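Local coordinates for pyridoxine 4-oxidase (Mesorhizobium loti, PDB 4HA6), which catalyses the FAD-dependent oxidation of pyridoxine to pyridoxal by molecular oxygen, as a GMC-family oxidoreductase, at residues A[331-342]-A[355-364]; A[14-24]-A[199-210]. All blocks are in the same frame, centred on the assembly; numbering follows the deposited sequence.

The two contacts lie on opposite sides of the chain's centre, about 38 Å apart between centres and about 22 Å between nearest atoms, and they do not touch. Along the chain they come in series: contact 2 joins residues 14-24 to 199-210, and contact 1 follows with 331-342 and 355-364. They share no secondary structure. Contact 2 packs helix 11-20 of the FAD-binding part against the chain that leads into strand 210-213, an outer strand of the parallel sheet. Contact 1 pairs two strands of the antiparallel sheet, and the side chain of Leu-359 in one of them comes about 5 Å from the bound pyridoxamine. The pair thus samples the cofactor and substrate sides of this flavoenzyme.

Contact 1 of 2, residues A[331-342]-A[355-364]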
loop_
_atom_site.group_PDB
_atom_site.type_symbol
_atom_site.label_atom_id
_atom_site.label_comp_id
_atom_site.label_asym_id
_atom_site.label_seq_id
_atom_site.Cartn_x
_atom_site.Cartn_y
_atom_site.Cartn_z
ATOM N N PRO A 331 1.723 -12.041 -12.468
ATOM C CA PRO A 331 0.876 -12.797 -11.532
ATOM C C PRO A 331 -0.602 -12.531 -11.772
ATOM O O PRO A 331 -0.954 -11.448 -12.251
ATOM C CB PRO A 331 1.271 -12.238 -10.159
ATOM C CG PRO A 331 2.679 -11.700 -10.332
ATOM C CD PRO A 331 2.761 -11.239 -11.783
ATOM N N GLU A 332 -1.448 -13.508 -11.441
ATOM C CA GLU A 332 -2.898 -13.305 -11.449
ATOM C C GLU A 332 -3.493 -13.572 -10.065
ATOM O O GLU A 332 -4.495 -12.968 -9.682
ATOM C CB GLU A 332 -3.577 -14.217 -12.478
ATOM C CG GLU A 332 -3.072 -14.039 -13.887
ATOM C CD GLU A 332 -3.800 -14.938 -14.861
ATOM O OE1 GLU A 332 -3.767 -16.181 -14.672
ATOM O OE2 GLU A 332 -4.412 -14.393 -15.806
ATOM N N ILE A 333 -2.885 -14.493 -9.321
ATOM C CA ILE A 333 -3.329 -14.773 -7.956
ATOM C C ILE A 333 -2.115 -14.875 -7.040
ATOM O O ILE A 333 -0.966 -14.839 -7.502
ATOM C CB ILE A 333 -4.173 -16.082 -7.854
ATOM C CG1 ILE A 333 -3.360 -17.285 -8.349
ATOM C CG2 ILE A 333 -5.491 -15.977 -8.614
ATOM C CD1 ILE A 333 -4.151 -18.593 -8.425
ATOM N N VAL A 334 -2.376 -15.009 -5.744
ATOM C CA VAL A 334 -1.322 -15.141 -4.743
ATOM C C VAL A 334 -1.835 -16.031 -3.616
ATOM O O VAL A 334 -3.021 -15.988 -3.274
ATOM C CB VAL A 334 -0.904 -13.759 -4.170
ATOM C CG1 VAL A 334 -2.105 -13.023 -3.614
ATOM C CG2 VAL A 334 0.190 -13.915 -3.094
ATOM N N VAL A 335 -0.962 -16.881 -3.084
ATOM C CA VAL A 335 -1.280 -17.660 -1.894
ATOM C C VAL A 335 -0.141 -17.426 -0.923
ATOM O O VAL A 335 1.016 -17.649 -1.270
ATOM C CB VAL A 335 -1.395 -19.177 -2.180
ATOM C CG1 VAL A 335 -1.541 -19.949 -0.875
ATOM C CG2 VAL A 335 -2.570 -19.467 -3.102
ATOM N N GLY A 336 -0.456 -16.960 0.277
ATOM C CA GLY A 336 0.577 -16.606 1.238
ATOM C C GLY A 336 0.525 -17.488 2.469
ATOM O O GLY A 336 -0.548 -17.966 2.861
ATOM N N CYS A 337 1.680 -17.720 3.080
ATOM C CA CYS A 337 1.725 -18.561 4.266
ATOM C C CYS A 337 1.652 -17.717 5.537
ATOM O O CYS A 337 2.625 -17.056 5.893
ATOM C CB CYS A 337 3.004 -19.398 4.269
ATOM S SG CYS A 337 3.140 -20.459 5.720
ATOM N N GLY A 338 0.499 -17.723 6.206
ATOM C CA GLY A 338 0.342 -17.000 7.462
ATOM C C GLY A 338 0.679 -17.887 8.653
ATOM O O GLY A 338 -0.104 -18.770 9.015
ATOM N N VAL A 339 1.841 -17.664 9.264
ATOM C CA VAL A 339 2.241 -18.436 10.444
ATOM C C VAL A 339 1.235 -18.278 11.611
ATOM O O VAL A 339 1.080 -19.180 12.441
ATOM C CB VAL A 339 3.698 -18.105 10.881
ATOM C CG1 VAL A 339 4.180 -19.075 11.971
ATOM C CG2 VAL A 339 4.643 -18.144 9.671
ATOM N N ALA A 340 0.535 -17.143 11.643
ATOM C CA ALA A 340 -0.572 -16.927 12.583
ATOM C C ALA A 340 -1.907 -17.405 12.003
ATOM O O ALA A 340 -2.174 -17.217 10.816
ATOM C CB ALA A 340 -0.669 -15.471 12.945
ATOM N N PRO A 341 -2.759 -18.006 12.848
ATOM C CA PRO A 341 -4.061 -18.550 12.421
ATOM C C PRO A 341 -5.090 -17.455 12.076
ATOM O O PRO A 341 -6.102 -17.315 12.761
ATOM C CB PRO A 341 -4.521 -19.351 13.645
ATOM C CG PRO A 341 -3.832 -18.676 14.817
ATOM C CD PRO A 341 -2.492 -18.235 14.283
ATOM N N ILE A 342 -4.833 -16.713 11.002
ATOM C CA ILE A 342 -5.607 -15.521 10.657
ATOM C C ILE A 342 -6.974 -15.804 10.003
ATOM O O ILE A 342 -7.049 -16.439 8.959
ATOM C CB ILE A 342 -4.764 -14.597 9.748
ATOM C CG1 ILE A 342 -3.551 -14.064 10.525
ATOM C CG2 ILE A 342 -5.612 -13.466 9.177
ATOM C CD1 ILE A 342 -2.705 -13.054 9.764
ATOM N N ALA A 355 -3.118 -23.506 15.013
ATOM C CA ALA A 355 -3.498 -23.453 13.607
ATOM C C ALA A 355 -2.655 -22.456 12.826
ATOM O O ALA A 355 -1.992 -21.574 13.403
ATOM C CB ALA A 355 -4.997 -23.127 13.464
ATOM N N TYR A 356 -2.671 -22.619 11.506
ATOM C CA TYR A 356 -2.091 -21.638 10.594
ATOM C C TYR A 356 -3.046 -21.462 9.428
ATOM O O TYR A 356 -3.859 -22.352 9.138
ATOM C CB TYR A 356 -0.721 -22.080 10.095
ATOM C CG TYR A 356 -0.695 -23.452 9.434
ATOM C CD1 TYR A 356 -0.512 -24.607 10.188
ATOM C CD2 TYR A 356 -0.808 -23.582 8.053
ATOM C CE1 TYR A 356 -0.472 -25.856 9.588
ATOM C CE2 TYR A 356 -0.774 -24.828 7.442
ATOM C CZ TYR A 356 -0.608 -25.959 8.216
ATOM O OH TYR A 356 -0.568 -27.205 7.618
ATOM N N SER A 357 -2.969 -20.302 8.785
ATOM C CA SER A 357 -3.832 -19.997 7.656
ATOM C C SER A 357 -2.987 -19.774 6.422
ATOM O O SER A 357 -1.897 -19.203 6.503
ATOM C CB SER A 357 -4.645 -18.724 7.912
ATOM O OG SER A 357 -5.696 -18.941 8.827
ATOM N N LEU A 358 -3.489 -20.244 5.285
ATOM C CA LEU A 358 -2.950 -19.845 3.997
ATOM C C LEU A 358 -3.886 -18.752 3.500
ATOM O O LEU A 358 -5.108 -18.936 3.453
ATOM C CB LEU A 358 -2.921 -21.012 3.013
ATOM C CG LEU A 358 -2.199 -22.299 3.420
ATOM C CD1 LEU A 358 -1.923 -23.128 2.187
ATOM C CD2 LEU A 358 -0.915 -22.038 4.189
ATOM N N LEU A 359 -3.316 -17.606 3.163
ATOM C CA LEU A 359 -4.107 -16.482 2.714
ATOM C C LEU A 359 -4.103 -16.527 1.197
ATOM O O LEU A 359 -3.115 -16.948 0.583
ATOM C CB LEU A 359 -3.500 -15.188 3.244
ATOM C CG LEU A 359 -3.231 -15.231 4.753
ATOM C CD1 LEU A 359 -2.485 -13.998 5.219
ATOM C CD2 LEU A 359 -4.536 -15.390 5.531
ATOM N N PHE A 360 -5.212 -16.144 0.583
ATOM C CA PHE A 360 -5.328 -16.273 -0.871
ATOM C C PHE A 360 -5.981 -15.005 -1.396
ATOM O O PHE A 360 -6.878 -14.428 -0.736
ATOM C CB PHE A 360 -6.100 -17.549 -1.258
ATOM C CG PHE A 360 -7.476 -17.638 -0.644
ATOM C CD1 PHE A 360 -7.663 -18.246 0.597
ATOM C CD2 PHE A 360 -8.581 -17.089 -1.301
ATOM C CE1 PHE A 360 -8.934 -18.314 1.186
ATOM C CE2 PHE A 360 -9.866 -17.154 -0.726
ATOM C CZ PHE A 360 -10.035 -17.765 0.523
ATOM N N GLY A 361 -5.509 -14.529 -2.546
ATOM C CA GLY A 361 -5.971 -13.245 -3.059
ATOM C C GLY A 361 -5.843 -13.192 -4.568
ATOM O O GLY A 361 -5.304 -14.127 -5.167
ATOM N N ILE A 362 -6.347 -12.122 -5.186
ATOM C CA ILE A 362 -6.117 -11.906 -6.615
ATOM C C ILE A 362 -5.224 -10.680 -6.750
ATOM O O ILE A 362 -5.274 -9.767 -5.909
ATOM C CB ILE A 362 -7.438 -11.703 -7.406
ATOM C CG1 ILE A 362 -8.209 -10.473 -6.891
ATOM C CG2 ILE A 362 -8.291 -12.965 -7.326
ATOM C CD1 ILE A 362 -9.400 -10.123 -7.755
ATOM N N THR A 363 -4.398 -10.646 -7.789
ATOM C CA THR A 363 -3.335 -9.638 -7.810
ATOM C C THR A 363 -3.696 -8.357 -8.527
ATOM O O THR A 363 -3.087 -7.312 -8.264
ATOM C CB THR A 363 -2.054 -10.185 -8.445
ATOM O OG1 THR A 363 -2.380 -10.841 -9.676
ATOM C CG2 THR A 363 -1.369 -11.168 -7.506
ATOM N N HIS A 364 -4.659 -8.425 -9.450
ATOM C CA HIS A 364 -5.038 -7.249 -10.244
ATOM C C HIS A 364 -6.567 -7.142 -10.350
ATOM O O HIS A 364 -7.139 -7.390 -11.415
ATOM C CB HIS A 364 -4.407 -7.341 -11.640
ATOM C CG HIS A 364 -2.913 -7.442 -11.618
ATOM N ND1 HIS A 364 -2.250 -8.645 -11.518
ATOM C CD2 HIS A 364 -1.951 -6.483 -11.626
ATOM C CE1 HIS A 364 -0.945 -8.428 -11.506
ATOM N NE2 HIS A 364 -0.737 -7.123 -11.556
HETATM O O HOH W 1 -5.783 -10.750 -10.790
#
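The imidazole of His-364 meets Pro-331 at its edge, near the ring plane: CE1 lies 3.1 Å from Pro-331 O, while the neighbouring ring atom NE2 is hydrogen-bonded to Asp-99. This edge contact sits at one end of an antiparallel beta ladder, strand 333-338 against strand 355-362, whose short axes run at 159° and approach to 4.5 Å. There Thr-363 N donates to Glu-332 O from above its carbonyl plane. Hydrogen-bonded pairs Val-334/Gly-361, Gly-336/Leu-359 and Gly-338/Ser-357 alternate with non-hydrogen-bonded ones, with both bonds made in each of the former. The Gly-336 N to Leu-359 O bond, 2.7 Å, is nearly straight at 164°, whereas Ser-357 N to Gly-338 O stretches to 3.3 Å. Each of these pairs contains one glycine, so on that face a side chain of one strand lies beside bare backbone of the other. Leu-359 CD2 meets Ile-342 CG2 there at 4.3 Å, and the Leu-359 side chain comes about 5 Å from the bound pyridoxamine, placing this sheet beside the substrate site. The other face carries Ile-333, Val-335, Cys-337, Leu-358, Phe-360 and Ile-362. Strand 314-320 continues the sheet beyond 333-338, and Glu-332 with Ile-333 opposite Met-320 forms a classic beta bulge. A water links the bulge to segment 355-364, donating to Glu-332 O and accepting from His-364 N. At the opposite end Pro-341 centres an inverse gamma turn. Past that turn Ile-342 O accepts from Ser-357 OG, which lies beside its own backbone N (chi1 -75°), 2.8 Å away and above the carbonyl plane.

Contact 2 of 2, residues A[14-24]-A[199-210]; sequences SLLAARLSEDP and WLTKAVRGRKNL
Apolar packing starts with Leu-15, which lies alongside Trp-199 and sets CD1 over one indole face in a CH-pi contact, 3.8 Å from the six-membered ring centroid and 27° off its normal. The fold is Rossmann-like: Leu-15 belongs to helix 11-20, whose first turn holds the last glycine of a probable GxGxxG motif at the FAD, and segment 199-210 leads into an edge strand of the parallel sheet. Ala-18 CB comes to the indole edge and also meets Val-204 CG1 at 3.9 Å; Ala-17 CB touches both Leu-200 CD2 and Leu-210 CD1.

Hydrogen bonds gather where the helix ends. The Arg-207 chain, extended from CG to NE, carries NH1 to Ser-21 OG at 2.9 Å in the guanidinium plane and, by a weak bond, to Ala-18 O. Asn-209 ND2 donates to Ser-21 O almost straight (168°) and also to Ser-26 O.

Among the charges, Glu-22 pairs with Arg-19, which has a second carboxylate partner in Glu-498 of helix 490-506. The Glu-22 carboxylate is turned 81° from the Arg-207 guanidinium, and a water joins them, donating to Glu-22 OE2 at 2.6 Å and accepting from Arg-207 NH2 at 2.7 Å.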
loop_
_atom_site.group_PDB
_atom_site.type_symbol
_atom_site.label_atom_id
_atom_site.label_comp_id
_atom_site.label_asym_id
_atom_site.label_seq_id
_atom_site.Cartn_x
_atom_site.Cartn_y
_atom_site.Cartn_z
ATOM N N SER A 14 7.827 11.451 3.734
ATOM C CA SER A 14 9.111 11.368 4.442
ATOM C C SER A 14 10.259 11.403 3.438
ATOM O O SER A 14 11.231 12.139 3.635
ATOM C CB SER A 14 9.189 10.102 5.293
ATOM O OG SER A 14 8.210 10.114 6.310
ATOM N N LEU A 15 10.115 10.641 2.347
ATOM C CA LEU A 15 11.113 10.606 1.270
ATOM C C LEU A 15 11.309 11.968 0.626
ATOM O O LEU A 15 12.432 12.348 0.272
ATOM C CB LEU A 15 10.714 9.591 0.183
ATOM C CG LEU A 15 11.733 9.270 -0.925
ATOM C CD1 LEU A 15 11.493 7.842 -1.456
ATOM C CD2 LEU A 15 11.716 10.282 -2.087
ATOM N N LEU A 16 10.210 12.681 0.427
ATOM C CA LEU A 16 10.263 13.966 -0.265
ATOM C C LEU A 16 10.892 15.045 0.600
ATOM O O LEU A 16 11.746 15.798 0.136
ATOM C CB LEU A 16 8.864 14.400 -0.727
ATOM C CG LEU A 16 8.389 13.790 -2.048
ATOM C CD1 LEU A 16 7.059 14.400 -2.475
ATOM C CD2 LEU A 16 9.423 13.987 -3.128
ATOM N N ALA A 17 10.445 15.137 1.851
ATOM C CA ALA A 17 11.047 16.065 2.808
ATOM C C ALA A 17 12.585 15.967 2.788
ATOM O O ALA A 17 13.284 16.983 2.719
ATOM C CB ALA A 17 10.511 15.796 4.198
ATOM N N ALA A 18 13.101 14.740 2.845
ATOM C CA ALA A 18 14.539 14.519 2.729
ATOM C C ALA A 18 15.069 14.956 1.359
ATOM O O ALA A 18 15.994 15.772 1.281
ATOM C CB ALA A 18 14.873 13.071 2.984
ATOM N N ARG A 19 14.486 14.418 0.286
ATOM C CA ARG A 19 15.068 14.590 -1.048
ATOM C C ARG A 19 14.992 16.027 -1.585
ATOM O O ARG A 19 15.977 16.538 -2.127
ATOM C CB ARG A 19 14.494 13.567 -2.038
ATOM C CG ARG A 19 14.963 12.115 -1.737
ATOM C CD ARG A 19 15.992 11.593 -2.731
ATOM N NE ARG A 19 16.836 12.658 -3.232
ATOM C CZ ARG A 19 16.972 12.965 -4.516
ATOM N NH1 ARG A 19 16.337 12.272 -5.454
ATOM N NH2 ARG A 19 17.760 13.972 -4.860
ATOM N N LEU A 20 13.847 16.684 -1.413
ATOM C CA LEU A 20 13.697 18.065 -1.862
ATOM C C LEU A 20 14.667 18.990 -1.120
ATOM O O LEU A 20 15.286 19.853 -1.729
ATOM C CB LEU A 20 12.238 18.542 -1.714
ATOM C CG LEU A 20 11.234 17.729 -2.536
ATOM C CD1 LEU A 20 9.842 18.356 -2.565
ATOM C CD2 LEU A 20 11.751 17.538 -3.941
ATOM N N SER A 21 14.838 18.778 0.180
ATOM C CA SER A 21 15.689 19.656 0.982
ATOM C C SER A 21 17.189 19.435 0.761
ATOM O O SER A 21 18.014 20.164 1.320
ATOM C CB SER A 21 15.354 19.520 2.464
ATOM O OG SER A 21 15.630 18.210 2.909
ATOM N N GLU A 22 17.544 18.436 -0.048
ATOM C CA GLU A 22 18.934 18.261 -0.477
ATOM C C GLU A 22 19.433 19.477 -1.277
ATOM O O GLU A 22 20.632 19.751 -1.329
ATOM C CB GLU A 22 19.087 16.956 -1.264
ATOM C CG GLU A 22 18.981 15.732 -0.368
ATOM C CD GLU A 22 19.092 14.427 -1.129
ATOM O OE1 GLU A 22 19.374 14.460 -2.342
ATOM O OE2 GLU A 22 18.892 13.366 -0.507
ATOM N N ASP A 23 18.499 20.200 -1.885
ATOM C CA ASP A 23 18.785 21.497 -2.508
ATOM C C ASP A 23 18.830 22.583 -1.434
ATOM O O ASP A 23 17.803 22.955 -0.864
ATOM C CB ASP A 23 17.707 21.827 -3.552
ATOM C CG ASP A 23 17.968 23.149 -4.287
ATOM O OD1 ASP A 23 19.032 23.776 -4.072
ATOM O OD2 ASP A 23 17.099 23.546 -5.094
ATOM N N PRO A 24 20.029 23.100 -1.153
ATOM C CA PRO A 24 20.159 24.114 -0.099
ATOM C C PRO A 24 19.431 25.413 -0.444
ATOM O O PRO A 24 19.200 26.226 0.448
ATOM C CB PRO A 24 21.676 24.346 -0.012
ATOM C CG PRO A 24 22.225 23.857 -1.330
ATOM C CD PRO A 24 21.327 22.724 -1.740
ATOM N N TRP A 199 14.693 8.058 5.645
ATOM C CA TRP A 199 14.921 9.343 4.997
ATOM C C TRP A 199 15.021 10.516 5.953
ATOM O O TRP A 199 15.839 11.417 5.738
ATOM C CB TRP A 199 13.873 9.613 3.918
ATOM C CG TRP A 199 14.156 8.878 2.645
ATOM C CD1 TRP A 199 14.987 9.270 1.620
ATOM C CD2 TRP A 199 13.600 7.621 2.255
ATOM N NE1 TRP A 199 14.975 8.315 0.620
ATOM C CE2 TRP A 199 14.138 7.292 0.991
ATOM C CE3 TRP A 199 12.711 6.729 2.861
ATOM C CZ2 TRP A 199 13.814 6.104 0.328
ATOM C CZ3 TRP A 199 12.373 5.561 2.191
ATOM C CH2 TRP A 199 12.920 5.262 0.939
ATOM N N LEU A 200 14.190 10.512 6.994
ATOM C CA LEU A 200 14.235 11.580 7.994
ATOM C C LEU A 200 15.242 11.247 9.105
ATOM O O LEU A 200 14.873 11.086 10.265
ATOM C CB LEU A 200 12.834 11.860 8.550
ATOM C CG LEU A 200 11.901 12.432 7.480
ATOM C CD1 LEU A 200 10.459 12.572 7.966
ATOM C CD2 LEU A 200 12.436 13.773 7.014
ATOM N N THR A 201 16.513 11.127 8.726
ATOM C CA THR A 201 17.599 10.856 9.670
ATOM C C THR A 201 17.870 12.104 10.518
ATOM O O THR A 201 17.319 13.179 10.242
ATOM C CB THR A 201 18.894 10.485 8.921
ATOM O OG1 THR A 201 19.409 11.639 8.245
ATOM C CG2 THR A 201 18.624 9.399 7.890
ATOM N N LYS A 202 18.705 11.959 11.551
ATOM C CA LYS A 202 19.071 13.087 12.412
ATOM C C LYS A 202 19.705 14.193 11.589
ATOM O O LYS A 202 19.385 15.371 11.755
ATOM C CB LYS A 202 20.048 12.654 13.511
ATOM C CG LYS A 202 19.398 11.970 14.704
ATOM C CD LYS A 202 19.945 12.520 16.023
ATOM C CE LYS A 202 21.460 12.403 16.103
ATOM N NZ LYS A 202 22.039 13.258 17.183
ATOM N N ALA A 203 20.594 13.799 10.687
ATOM C CA ALA A 203 21.259 14.749 9.801
ATOM C C ALA A 203 20.271 15.522 8.930
ATOM O O ALA A 203 20.271 16.750 8.941
ATOM C CB ALA A 203 22.272 14.034 8.939
ATOM N N VAL A 204 19.444 14.807 8.167
ATOM C CA VAL A 204 18.398 15.453 7.368
ATOM C C VAL A 204 17.563 16.417 8.221
ATOM O O VAL A 204 17.383 17.584 7.856
ATOM C CB VAL A 204 17.461 14.411 6.700
ATOM C CG1 VAL A 204 16.276 15.098 6.030
ATOM C CG2 VAL A 204 18.237 13.557 5.677
ATOM N N ARG A 205 17.060 15.939 9.358
ATOM C CA ARG A 205 16.215 16.774 10.214
ATOM C C ARG A 205 16.951 18.035 10.693
ATOM O O ARG A 205 16.327 19.060 10.974
ATOM C CB ARG A 205 15.688 15.975 11.407
ATOM C CG ARG A 205 14.731 14.820 11.055
ATOM C CD ARG A 205 14.435 13.958 12.295
ATOM N NE ARG A 205 13.446 12.889 12.085
ATOM C CZ ARG A 205 12.175 12.960 12.479
ATOM N NH1 ARG A 205 11.734 14.048 13.094
ATOM N NH2 ARG A 205 11.339 11.947 12.265
ATOM N N GLY A 206 18.276 17.964 10.770
ATOM C CA GLY A 206 19.065 19.101 11.216
ATOM C C GLY A 206 19.213 20.219 10.198
ATOM O O GLY A 206 19.671 21.307 10.548
ATOM N N ARG A 207 18.832 19.963 8.945
ATOM C CA ARG A 207 18.990 20.958 7.879
ATOM C C ARG A 207 18.217 22.237 8.192
ATOM O O ARG A 207 17.049 22.184 8.594
ATOM C CB ARG A 207 18.521 20.386 6.532
ATOM C CG ARG A 207 19.334 19.204 6.032
ATOM C CD ARG A 207 18.760 18.599 4.750
ATOM N NE ARG A 207 19.607 17.507 4.278
ATOM C CZ ARG A 207 19.254 16.596 3.369
ATOM N NH1 ARG A 207 18.050 16.629 2.809
ATOM N NH2 ARG A 207 20.115 15.638 3.025
ATOM N N LYS A 208 18.859 23.387 7.998
ATOM C CA LYS A 208 18.238 24.668 8.346
ATOM C C LYS A 208 17.120 25.041 7.373
ATOM O O LYS A 208 16.309 25.921 7.666
ATOM C CB LYS A 208 19.283 25.793 8.414
ATOM C CG LYS A 208 19.491 26.515 7.089
ATOM C CD LYS A 208 20.836 26.179 6.460
ATOM C CE LYS A 208 21.964 26.979 7.105
ATOM N NZ LYS A 208 23.289 26.651 6.510
ATOM N N ASN A 209 17.074 24.365 6.223
ATOM C CA ASN A 209 16.045 24.629 5.215
ATOM C C ASN A 209 14.859 23.655 5.282
ATOM O O ASN A 209 13.901 23.763 4.505
ATOM C CB ASN A 209 16.659 24.614 3.810
ATOM C CG ASN A 209 17.245 23.266 3.447
ATOM O OD1 ASN A 209 17.655 22.508 4.319
ATOM N ND2 ASN A 209 17.287 22.958 2.150
ATOM N N LEU A 210 14.923 22.696 6.198
ATOM C CA LEU A 210 13.795 21.783 6.398
ATOM C C LEU A 210 13.094 22.093 7.718
ATOM O O LEU A 210 13.738 22.190 8.771
ATOM C CB LEU A 210 14.261 20.319 6.366
ATOM C CG LEU A 210 13.197 19.259 6.685
ATOM C CD1 LEU A 210 12.029 19.366 5.706
ATOM C CD2 LEU A 210 13.784 17.851 6.671
HETATM O O HOH W 2 18.530 13.694 2.053
#